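PDB 3OQG: Hpy188I from Helicobacter pylori, which cuts double-stranded DNA at its recognition sequence as a restriction endonuclease of the GIY-YIG family, probably with the help of a metal ion. Local coordinates for residues 49-54 and 121-126; 74-79 and 130-135; 161-166 and 175-180. All blocks are in the same frame, centred on the assembly; numbering follows the deposited sequence. Where two conformers were deposited one is given.

Interactions 1 and 2 belong to the same body of the fold, the five-stranded antiparallel sheet with helix 113-125 packed against it. Their centres are about 17 Å apart, their segments alternate along the chain, and they meet where L122 and I125 of the helix pack on I77. Interaction 1 fixes the end of the helix to the turn after strand 42-50; interaction 2 pairs two strands of the sheet. Interaction 3 comes last in the sequence, on the far side of the chain's centre, its own centre about 35 Å from those of the other two. There the C-terminal tail lies between helix 154-170 and the bound DNA, so the C-terminal end of the chain, away from the sheet, packs on the second subunit and touches the DNA with its last residues.

Interaction 1: residues 49-54 and 121-126; sequences PNNSLE and SLLKIN
N51 and L123 lie alongside each other with their side chains running in opposite directions, so that the amide of N51 reaches the helix backbone while the leucine reaches back under the turn. The amide nitrogen ND2 of N51 donates to O of L123 over 2.8 Å in a nearly straight bond of 170°. That oxygen lies in the amide plane of N51, whereas ND2 stands somewhat above the plane of the leucine carbonyl. OD1 of N51, turned the other way, rests 3.5 Å from CB of L123. The same ND2 makes a second, weak bond of 3.3 Å to OD1 of N126, whose amide is set at 90° to that of N51. N126 has positive phi (59°) and is where the chain leaves the helix; its CG is anti to the backbone N, and its OD1 also sits 3.6 Å from CB of P49.

The leucine fork does the apolar work. CD2 of L123 lies under the strand end, 4.0 Å from CB of P49, and CD1 meets CG of E54 at 3.7 Å, the two chains crossing at about a right angle. Next door, CG of P49 touches O of L122.

An Asx motif at N50, whose OD1 accepts from N of L53, leads into the type I turn from N51 to E54. ND2 of N50 bonds to E57 on strand 55-60, and OE2 of E54 is held by V103 and Q120. The β-turn linking strands 42-50 and 55-60 is thereby fastened to the last turn of helix 113-125, whose L122 and I125 face I77 on strand 71-77.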
loop_
_atom_site.group_PDB
_atom_site.type_symbol
_atom_site.label_atom_id
_atom_site.label_comp_id
_atom_site.label_asym_id
_atom_site.label_seq_id
_atom_site.Cartn_x
_atom_site.Cartn_y
_atom_site.Cartn_z
ATOM N N PRO A 49 1.539 -15.871 -18.620
ATOM C CA PRO A 49 2.370 -16.573 -17.648
ATOM C C PRO A 49 3.594 -17.160 -18.283
ATOM O O PRO A 49 3.521 -17.742 -19.385
ATOM C CB PRO A 49 1.456 -17.706 -17.149
ATOM C CG PRO A 49 0.128 -17.214 -17.406
ATOM C CD PRO A 49 0.201 -16.490 -18.692
ATOM N N ASN A 50 4.717 -16.964 -17.601
ATOM C CA ASN A 50 5.960 -17.576 -17.961
ATOM C C ASN A 50 6.477 -18.363 -16.748
ATOM O O ASN A 50 7.191 -17.830 -15.898
ATOM C CB ASN A 50 6.951 -16.522 -18.430
ATOM C CG ASN A 50 8.221 -17.139 -18.991
ATOM O OD1 ASN A 50 8.612 -18.262 -18.606
ATOM N ND2 ASN A 50 8.905 -16.393 -19.845
ATOM N N ASN A 51 6.067 -19.623 -16.660
ATOM C CA ASN A 51 6.404 -20.461 -15.504
ATOM C C ASN A 51 7.891 -20.661 -15.295
ATOM O O ASN A 51 8.380 -20.605 -14.155
ATOM C CB ASN A 51 5.657 -21.801 -15.564
ATOM C CG ASN A 51 4.338 -21.739 -14.844
ATOM O OD1 ASN A 51 4.307 -21.829 -13.610
ATOM N ND2 ASN A 51 3.243 -21.536 -15.591
ATOM N N SER A 52 8.649 -20.881 -16.367
ATOM C CA SER A 52 10.078 -21.102 -16.210
ATOM C C SER A 52 10.742 -19.916 -15.527
ATOM O O SER A 52 11.648 -20.098 -14.708
ATOM C CB SER A 52 10.753 -21.361 -17.552
ATOM O OG SER A 52 12.135 -21.613 -17.346
ATOM N N LEU A 53 10.287 -18.709 -15.842
ATOM C CA LEU A 53 10.879 -17.508 -15.260
ATOM C C LEU A 53 10.096 -16.960 -14.056
ATOM O O LEU A 53 10.461 -15.928 -13.501
ATOM C CB LEU A 53 11.027 -16.431 -16.332
ATOM C CG LEU A 53 11.982 -16.813 -17.480
ATOM C CD1 LEU A 53 12.313 -15.563 -18.220
ATOM C CD2 LEU A 53 13.256 -17.522 -17.022
ATOM N N GLU A 54 9.038 -17.666 -13.667
ATOM C CA GLU A 54 8.201 -17.330 -12.492
ATOM C C GLU A 54 7.744 -15.883 -12.542
ATOM O O GLU A 54 7.917 -15.118 -11.592
ATOM C CB GLU A 54 8.915 -17.628 -11.172
ATOM C CG GLU A 54 7.958 -17.667 -9.969
ATOM C CD GLU A 54 8.647 -18.018 -8.678
ATOM O OE1 GLU A 54 9.909 -18.080 -8.644
ATOM O OE2 GLU A 54 7.922 -18.255 -7.694
ATOM N N SER A 121 -1.079 -18.146 -8.398
ATOM C CA SER A 121 -2.356 -18.634 -8.955
ATOM C C SER A 121 -2.377 -18.498 -10.469
ATOM O O SER A 121 -2.754 -19.433 -11.174
ATOM C CB SER A 121 -3.552 -17.898 -8.344
ATOM O OG SER A 121 -3.718 -18.255 -6.973
ATOM N N LEU A 122 -1.965 -17.342 -10.975
ATOM C CA LEU A 122 -1.922 -17.135 -12.424
ATOM C C LEU A 122 -0.923 -18.058 -13.127
ATOM O O LEU A 122 -1.196 -18.541 -14.225
ATOM C CB LEU A 122 -1.652 -15.660 -12.749
ATOM C CG LEU A 122 -2.712 -14.645 -12.298
ATOM C CD1 LEU A 122 -2.447 -13.240 -12.866
ATOM C CD2 LEU A 122 -4.152 -15.041 -12.560
ATOM N N LEU A 123 0.236 -18.292 -12.515
ATOM C CA LEU A 123 1.213 -19.219 -13.078
ATOM C C LEU A 123 0.663 -20.652 -13.133
ATOM O O LEU A 123 0.869 -21.382 -14.111
ATOM C CB LEU A 123 2.537 -19.168 -12.270
ATOM C CG LEU A 123 3.407 -17.913 -12.399
ATOM C CD1 LEU A 123 4.654 -18.042 -11.490
ATOM C CD2 LEU A 123 3.781 -17.608 -13.854
ATOM N N LYS A 124 -0.025 -21.065 -12.071
ATOM C CA LYS A 124 -0.557 -22.431 -11.962
ATOM C C LYS A 124 -1.715 -22.676 -12.914
ATOM O O LYS A 124 -1.787 -23.732 -13.564
ATOM C CB LYS A 124 -0.964 -22.726 -10.521
ATOM C CG LYS A 124 -1.430 -24.129 -10.225
ATOM C CD LYS A 124 -0.344 -25.199 -10.394
ATOM C CE LYS A 124 -0.894 -26.610 -10.110
ATOM N NZ LYS A 124 -1.898 -27.058 -11.145
ATOM N N ILE A 125 -2.625 -21.706 -12.998
ATOM C CA ILE A 125 -3.756 -21.784 -13.926
ATOM C C ILE A 125 -3.206 -21.784 -15.353
ATOM O O ILE A 125 -3.694 -22.502 -16.240
ATOM C CB ILE A 125 -4.702 -20.607 -13.710
ATOM C CG1 ILE A 125 -5.418 -20.725 -12.342
ATOM C CG2 ILE A 125 -5.700 -20.478 -14.879
ATOM C CD1 ILE A 125 -6.154 -19.449 -11.952
ATOM N N ASN A 126 -2.154 -20.992 -15.542
ATOM C CA ASN A 126 -1.351 -21.007 -16.768
ATOM C C ASN A 126 -2.178 -20.689 -18.012
ATOM O O ASN A 126 -2.014 -21.302 -19.094
ATOM C CB ASN A 126 -0.602 -22.327 -16.888
ATOM C CG ASN A 126 0.583 -22.255 -17.834
ATOM O OD1 ASN A 126 1.160 -21.183 -18.077
ATOM N ND2 ASN A 126 0.979 -23.417 -18.352
#

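Interaction 2: residues 74-79 and 130-135; sequences VFVIQG and QVYAFF
OE1 of Q130 is gripped twice, by two waters that donate to it. One water lies 2.8 Å from OE1 of Q130 and accepts from N of Q78; the other, 2.7 Å from OE1 of Q130, accepts from N of G79. The side chain is bent at chi2 (70°), which folds its amide back toward the turn beyond I77, and its other end, NE2, bonds to E46 on strand 42-50. The waters thus carry the glutamine's hold to the backbone N-H groups of both residues of the hairpin turn.

Behind this corner the strands pair antiparallel. V76 and Q130 form a hydrogen-bonded pair, with V76 N to Q130 O at 2.8 Å and Q130 N to V76 O at 2.9 Å; V74 and Y132 repeat the pattern, and every donor lies in the plane of its carbonyl. Between them F75 and V131 are a non-hydrogen-bonded pair: CA of V131 points its hydrogen at O of V74, and CA of F75 does the same to O of Q130. Strands 71-77 and 129-134 are neighbours in the central sheet of the GIY-YIG nuclease fold, and strand 71-77 forms with strand 80-87 the hairpin that in this family carries the name-giving motif.

On one face of the sheet F75 and V131 lie side by side, pointing the same way, with CE1 of the ring 3.7 Å from CG2 of the valine and CG1 at the ring edge. L47 and Y98 close in on the same phenylalanine. On the other face V76 and Y132 cross obliquely, CG2 of the valine coming 3.8 Å from CD2 of the tyrosine, while Y32 stacks on that tyrosine ring.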
loop_
_atom_site.group_PDB
_atom_site.type_symbol
_atom_site.label_atom_id
_atom_site.label_comp_id
_atom_site.label_asym_id
_atom_site.label_seq_id
_atom_site.Cartn_x
_atom_site.Cartn_y
_atom_site.Cartn_z
ATOM N N VAL A 74 -9.486 -5.019 -14.133
ATOM C CA VAL A 74 -10.160 -6.292 -13.938
ATOM C C VAL A 74 -9.354 -7.335 -14.685
ATOM O O VAL A 74 -9.075 -7.156 -15.866
ATOM C CB VAL A 74 -11.621 -6.276 -14.478
ATOM C CG1 VAL A 74 -12.372 -7.595 -14.104
ATOM C CG2 VAL A 74 -12.375 -5.025 -13.943
ATOM N N PHE A 75 -8.943 -8.382 -13.971
ATOM C CA PHE A 75 -8.259 -9.544 -14.533
ATOM C C PHE A 75 -9.314 -10.580 -14.876
ATOM O O PHE A 75 -10.080 -11.026 -14.003
ATOM C CB PHE A 75 -7.293 -10.151 -13.510
ATOM C CG PHE A 75 -5.999 -9.385 -13.315
ATOM C CD1 PHE A 75 -5.714 -8.200 -13.997
ATOM C CD2 PHE A 75 -5.063 -9.853 -12.402
ATOM C CE1 PHE A 75 -4.496 -7.528 -13.826
ATOM C CE2 PHE A 75 -3.850 -9.177 -12.217
ATOM C CZ PHE A 75 -3.578 -8.013 -12.917
ATOM N N VAL A 76 -9.337 -10.979 -16.140
ATOM C CA VAL A 76 -10.339 -11.926 -16.631
ATOM C C VAL A 76 -9.613 -13.121 -17.224
ATOM O O VAL A 76 -8.685 -12.966 -18.039
ATOM C CB VAL A 76 -11.257 -11.255 -17.672
ATOM C CG1 VAL A 76 -12.304 -12.249 -18.244
ATOM C CG2 VAL A 76 -11.929 -10.055 -17.048
ATOM N N ILE A 77 -10.042 -14.313 -16.839
ATOM C CA ILE A 77 -9.419 -15.557 -17.297
ATOM C C ILE A 77 -10.515 -16.457 -17.845
ATOM O O ILE A 77 -11.436 -16.835 -17.114
ATOM C CB ILE A 77 -8.674 -16.291 -16.166
ATOM C CG1 ILE A 77 -7.660 -15.370 -15.492
ATOM C CG2 ILE A 77 -8.043 -17.602 -16.718
ATOM C CD1 ILE A 77 -6.960 -15.987 -14.266
ATOM N N GLN A 78 -10.415 -16.797 -19.127
ATOM C CA GLN A 78 -11.465 -17.557 -19.817
ATOM C C GLN A 78 -12.856 -17.025 -19.475
ATOM O O GLN A 78 -13.756 -17.778 -19.081
ATOM C CB GLN A 78 -11.344 -19.049 -19.503
ATOM C CG GLN A 78 -10.143 -19.693 -20.159
ATOM C CD GLN A 78 -10.142 -21.199 -20.031
ATOM O OE1 GLN A 78 -11.174 -21.817 -19.779
ATOM N NE2 GLN A 78 -8.979 -21.801 -20.233
ATOM N N GLY A 79 -13.011 -15.713 -19.628
ATOM C CA GLY A 79 -14.284 -15.031 -19.387
ATOM C C GLY A 79 -14.691 -14.754 -17.952
ATOM O O GLY A 79 -15.676 -14.043 -17.737
ATOM N N GLN A 130 -6.745 -11.535 -19.614
ATOM C CA GLN A 130 -7.136 -10.269 -20.186
ATOM C C GLN A 130 -7.263 -9.237 -19.069
ATOM O O GLN A 130 -7.889 -9.513 -18.011
ATOM C CB GLN A 130 -8.430 -10.390 -20.991
ATOM C CG GLN A 130 -8.285 -11.175 -22.293
ATOM C CD GLN A 130 -8.061 -12.666 -22.094
ATOM O OE1 GLN A 130 -8.818 -13.313 -21.380
ATOM N NE2 GLN A 130 -7.004 -13.210 -22.694
ATOM N N VAL A 131 -6.731 -8.040 -19.323
ATOM C CA VAL A 131 -6.793 -6.941 -18.381
ATOM C C VAL A 131 -7.631 -5.813 -18.983
ATOM O O VAL A 131 -7.246 -5.227 -19.975
ATOM C CB VAL A 131 -5.425 -6.380 -17.999
ATOM C CG1 VAL A 131 -5.570 -5.319 -16.883
ATOM C CG2 VAL A 131 -4.484 -7.517 -17.554
ATOM N N TYR A 132 -8.779 -5.567 -18.377
ATOM C CA TYR A 132 -9.646 -4.436 -18.737
ATOM C C TYR A 132 -9.434 -3.314 -17.744
ATOM O O TYR A 132 -9.200 -3.564 -16.550
ATOM C CB TYR A 132 -11.118 -4.870 -18.762
ATOM C CG TYR A 132 -11.473 -5.922 -19.782
ATOM C CD1 TYR A 132 -12.004 -5.574 -21.030
ATOM C CD2 TYR A 132 -11.332 -7.270 -19.503
ATOM C CE1 TYR A 132 -12.355 -6.547 -21.973
ATOM C CE2 TYR A 132 -11.641 -8.235 -20.459
ATOM C CZ TYR A 132 -12.175 -7.867 -21.684
ATOM O OH TYR A 132 -12.531 -8.836 -22.600
ATOM N N ALA A 133 -9.497 -2.075 -18.225
ATOM C CA ALA A 133 -9.145 -0.932 -17.378
ATOM C C ALA A 133 -10.084 0.235 -17.535
ATOM O O ALA A 133 -10.655 0.459 -18.612
ATOM C CB ALA A 133 -7.743 -0.464 -17.684
ATOM N N PHE A 134 -10.153 1.016 -16.462
ATOM C CA PHE A 134 -10.889 2.275 -16.402
ATOM C C PHE A 134 -9.959 3.289 -15.781
ATOM O O PHE A 134 -9.397 3.014 -14.709
ATOM C CB PHE A 134 -12.106 2.090 -15.514
ATOM C CG PHE A 134 -12.732 3.386 -15.067
ATOM C CD1 PHE A 134 -13.253 4.271 -15.991
ATOM C CD2 PHE A 134 -12.796 3.714 -13.712
ATOM C CE1 PHE A 134 -13.827 5.476 -15.585
ATOM C CE2 PHE A 134 -13.374 4.913 -13.306
ATOM C CZ PHE A 134 -13.888 5.790 -14.246
ATOM N N PHE A 135 -9.768 4.436 -16.451
ATOM C CA PHE A 135 -8.885 5.491 -15.963
ATOM C C PHE A 135 -9.767 6.667 -15.505
ATOM O O PHE A 135 -10.293 7.399 -16.349
ATOM C CB PHE A 135 -7.906 5.946 -17.051
ATOM C CG PHE A 135 -6.927 4.894 -17.475
ATOM C CD1 PHE A 135 -5.676 4.818 -16.880
ATOM C CD2 PHE A 135 -7.251 3.979 -18.463
ATOM C CE1 PHE A 135 -4.773 3.846 -17.255
ATOM C CE2 PHE A 135 -6.346 2.997 -18.843
ATOM C CZ PHE A 135 -5.107 2.935 -18.230
HETATM O O HOH W 1 -8.169 -15.926 -20.631
HETATM O O HOH W 2 -11.479 -13.867 -21.085
#

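Interaction 3: residues 161-166 and 175-180; sequences VILENF and IGCTQT. With nucleotides of chain D; nucleotides of chain C.
The amide of Q179 lies between two deoxyriboses. The sugar of DC4 of chain D is the nearer, with its O4' 2.8 Å from NE2 of Q179. The sugar of DA8 of chain C also closes in, its C1' 3.5 Å from the same NE2. This glutamine belongs to the C-terminal tail of the GIY-YIG nuclease, which follows helix 154-170 and comes back along it. The helix also carries E159, a calcium ligand in a crystal structure of this protein.

The backbone beside Q179 is anchored on the DNA. N of T178 approaches OP1 of DA5 of chain D at 2.5 Å, a very short bond, and N of Q179 reaches the same oxygen at 2.9 Å. Two N-H groups in succession thus pinch one phosphate oxygen, next to the sugar that the amide meets.

The other side of the tail leans on the helix through van der Waals contacts. CD1 of L163 lies 3.8 Å from O of Q179 and touches CA of T180, while CD2 only grazes SG of C177. I84 of the second subunit packs on C177, and the terminal O of T180 accepts from N160. E164 crosses T180 at about a right angle, bringing its CG 3.7 Å from OG1 of T180, a hydroxyl that is buried here without a polar partner.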
loop_
_atom_site.group_PDB
_atom_site.type_symbol
_atom_site.label_atom_id
_atom_site.label_comp_id
_atom_site.label_asym_id
_atom_site.label_seq_id
_atom_site.Cartn_x
_atom_site.Cartn_y
_atom_site.Cartn_z
ATOM N N VAL A 161 6.495 15.700 -1.918
ATOM C CA VAL A 161 6.991 17.060 -2.031
ATOM C C VAL A 161 7.883 17.404 -0.838
ATOM O O VAL A 161 8.986 17.948 -0.990
ATOM C CB VAL A 161 5.811 18.071 -2.144
ATOM C CG1 VAL A 161 6.289 19.506 -2.030
ATOM C CG2 VAL A 161 5.061 17.871 -3.470
ATOM N N ILE A 162 7.395 17.059 0.350
ATOM C CA ILE A 162 8.114 17.329 1.586
ATOM C C ILE A 162 9.438 16.559 1.650
ATOM O O ILE A 162 10.462 17.136 2.001
ATOM C CB ILE A 162 7.214 17.019 2.813
ATOM C CG1 ILE A 162 6.120 18.082 2.927
ATOM C CG2 ILE A 162 8.036 16.966 4.100
ATOM C CD1 ILE A 162 4.980 17.720 3.912
ATOM N N LEU A 163 9.422 15.278 1.307
ATOM C CA LEU A 163 10.621 14.432 1.398
ATOM C C LEU A 163 11.683 14.837 0.379
ATOM O O LEU A 163 12.887 14.867 0.669
ATOM C CB LEU A 163 10.279 12.954 1.191
ATOM C CG LEU A 163 10.258 12.035 2.403
ATOM C CD1 LEU A 163 9.990 10.588 1.931
ATOM C CD2 LEU A 163 11.567 12.115 3.188
ATOM N N GLU A 164 11.238 15.128 -0.834
ATOM C CA GLU A 164 12.176 15.580 -1.853
ATOM C C GLU A 164 12.794 16.935 -1.459
ATOM O O GLU A 164 13.970 17.161 -1.715
ATOM C CB GLU A 164 11.543 15.553 -3.252
ATOM C CG GLU A 164 11.511 14.121 -3.820
ATOM C CD GLU A 164 11.075 14.023 -5.267
ATOM O OE1 GLU A 164 10.576 12.938 -5.648
ATOM O OE2 GLU A 164 11.233 15.004 -6.023
ATOM N N ASN A 165 12.003 17.807 -0.821
ATOM C CA ASN A 165 12.503 19.085 -0.289
ATOM C C ASN A 165 13.453 18.846 0.886
ATOM O O ASN A 165 14.500 19.484 0.993
ATOM C CB ASN A 165 11.347 19.993 0.160
ATOM C CG ASN A 165 11.803 21.411 0.510
ATOM O OD1 ASN A 165 12.170 22.190 -0.371
ATOM N ND2 ASN A 165 11.771 21.751 1.791
ATOM N N PHE A 166 13.074 17.916 1.759
ATOM C CA PHE A 166 13.914 17.516 2.904
ATOM C C PHE A 166 15.315 17.079 2.434
ATOM O O PHE A 166 16.320 17.491 2.989
ATOM C CB PHE A 166 13.225 16.368 3.647
ATOM C CG PHE A 166 13.894 15.958 4.925
ATOM C CD1 PHE A 166 13.428 16.425 6.147
ATOM C CD2 PHE A 166 14.941 15.054 4.920
ATOM C CE1 PHE A 166 14.012 16.031 7.323
ATOM C CE2 PHE A 166 15.529 14.648 6.102
ATOM C CZ PHE A 166 15.055 15.127 7.307
ATOM N N ILE A 175 16.343 8.398 8.884
ATOM C CA ILE A 175 16.760 7.018 9.070
ATOM C C ILE A 175 15.636 5.976 8.934
ATOM O O ILE A 175 15.854 4.864 8.415
ATOM C CB ILE A 175 17.504 6.853 10.423
ATOM C CG1 ILE A 175 18.223 5.504 10.486
ATOM C CG2 ILE A 175 16.565 7.055 11.635
ATOM C CD1 ILE A 175 19.406 5.538 11.439
ATOM N N GLY A 176 14.435 6.351 9.352
ATOM C CA GLY A 176 13.264 5.462 9.253
ATOM C C GLY A 176 12.611 5.344 7.886
ATOM O O GLY A 176 11.642 4.586 7.737
ATOM N N CYS A 177 13.097 6.110 6.903
ATOM C CA CYS A 177 12.614 6.090 5.515
ATOM C C CYS A 177 13.629 5.425 4.584
ATOM O O CYS A 177 14.839 5.612 4.748
ATOM C CB CYS A 177 12.403 7.515 4.997
ATOM S SG CYS A 177 11.136 8.503 5.823
ATOM N N THR A 178 13.121 4.683 3.595
ATOM C CA THR A 178 13.911 4.166 2.464
ATOM C C THR A 178 13.347 4.657 1.115
ATOM O O THR A 178 14.118 5.171 0.297
ATOM C CB THR A 178 14.006 2.623 2.487
ATOM O OG1 THR A 178 14.577 2.215 3.735
ATOM C CG2 THR A 178 14.859 2.093 1.341
ATOM N N GLN A 179 12.033 4.509 0.896
ATOM C CA GLN A 179 11.372 5.085 -0.297
ATOM C C GLN A 179 11.172 6.580 -0.166
ATOM O O GLN A 179 11.073 7.119 0.946
ATOM C CB GLN A 179 9.966 4.516 -0.539
ATOM C CG GLN A 179 9.790 3.016 -0.639
ATOM C CD GLN A 179 10.940 2.291 -1.279
ATOM O OE1 GLN A 179 12.105 2.688 -1.163
ATOM N NE2 GLN A 179 10.624 1.195 -1.946
ATOM N N THR A 180 11.062 7.230 -1.323
ATOM C CA THR A 180 10.639 8.629 -1.404
ATOM C C THR A 180 9.211 8.671 -1.991
ATOM O O THR A 180 8.516 9.690 -1.898
ATOM C CB THR A 180 11.635 9.460 -2.266
ATOM O OG1 THR A 180 11.411 10.862 -2.062
ATOM C CG2 THR A 180 11.496 9.125 -3.742
ATOM O OXT THR A 180 8.698 7.679 -2.548
ATOM P P DC D 4 13.463 -3.387 2.546
ATOM O OP1 DC D 4 14.502 -2.604 3.267
ATOM O OP2 DC D 4 12.688 -4.419 3.273
ATOM O "O5'" DC D 4 12.446 -2.351 1.914
ATOM C "C5'" DC D 4 12.901 -1.374 0.987
ATOM C "C4'" DC D 4 11.847 -0.312 0.805
ATOM O "O4'" DC D 4 10.751 -0.844 0.017
ATOM C "C3'" DC D 4 11.227 0.117 2.128
ATOM O "O3'" DC D 4 10.768 1.460 2.056
ATOM C "C2'" DC D 4 10.055 -0.838 2.268
ATOM C "C1'" DC D 4 9.579 -0.957 0.822
ATOM N N1 DC D 4 8.930 -2.248 0.508
ATOM C C2 DC D 4 7.661 -2.244 -0.085
ATOM O O2 DC D 4 7.131 -1.157 -0.367
ATOM N N3 DC D 4 7.047 -3.425 -0.339
ATOM C C4 DC D 4 7.654 -4.573 -0.034
ATOM N N4 DC D 4 7.002 -5.713 -0.284
ATOM C C5 DC D 4 8.955 -4.606 0.547
ATOM C C6 DC D 4 9.549 -3.430 0.800
ATOM P P DA D 5 10.317 2.204 3.401
ATOM O OP1 DA D 5 10.886 3.571 3.393
ATOM O OP2 DA D 5 10.601 1.292 4.536
ATOM O "O5'" DA D 5 8.739 2.320 3.257
ATOM C "C5'" DA D 5 8.147 3.205 2.313
ATOM C "C4'" DA D 5 6.659 2.957 2.254
ATOM O "O4'" DA D 5 6.431 1.602 1.838
ATOM C "C3'" DA D 5 5.955 3.090 3.604
ATOM O "O3'" DA D 5 5.302 4.360 3.672
ATOM C "C2'" DA D 5 4.953 1.942 3.625
ATOM C "C1'" DA D 5 5.147 1.236 2.288
ATOM N N9 DA D 5 5.106 -0.219 2.371
ATOM C C8 DA D 5 6.102 -1.072 2.770
ATOM N N7 DA D 5 5.761 -2.335 2.734
ATOM C C5 DA D 5 4.445 -2.312 2.284
ATOM C C6 DA D 5 3.508 -3.329 2.042
ATOM N N6 DA D 5 3.758 -4.626 2.229
ATOM N N1 DA D 5 2.284 -2.961 1.600
ATOM C C2 DA D 5 2.031 -1.656 1.422
ATOM N N3 DA D 5 2.827 -0.611 1.620
ATOM C C4 DA D 5 4.033 -1.014 2.055
ATOM P P DA C 8 5.317 4.968 -5.775
ATOM O OP1 DA C 8 5.422 6.349 -5.220
ATOM O OP2 DA C 8 4.883 4.777 -7.182
ATOM O "O5'" DA C 8 6.715 4.252 -5.548
ATOM C "C5'" DA C 8 7.239 4.134 -4.232
ATOM C "C4'" DA C 8 8.450 3.239 -4.233
ATOM O "O4'" DA C 8 8.097 1.932 -4.714
ATOM C "C3'" DA C 8 9.592 3.715 -5.130
ATOM O "O3'" DA C 8 10.602 4.303 -4.300
ATOM C "C2'" DA C 8 10.074 2.450 -5.828
ATOM C "C1'" DA C 8 9.286 1.331 -5.162
ATOM N N9 DA C 8 8.925 0.218 -6.038
ATOM C C8 DA C 8 7.987 0.184 -7.045
ATOM N N7 DA C 8 7.897 -0.985 -7.640
ATOM C C5 DA C 8 8.840 -1.766 -6.985
ATOM C C6 DA C 8 9.238 -3.103 -7.148
ATOM N N6 DA C 8 8.701 -3.932 -8.054
ATOM N N1 DA C 8 10.215 -3.569 -6.343
ATOM C C2 DA C 8 10.749 -2.738 -5.433
ATOM N N3 DA C 8 10.452 -1.468 -5.176
ATOM C C4 DA C 8 9.478 -1.035 -5.998
#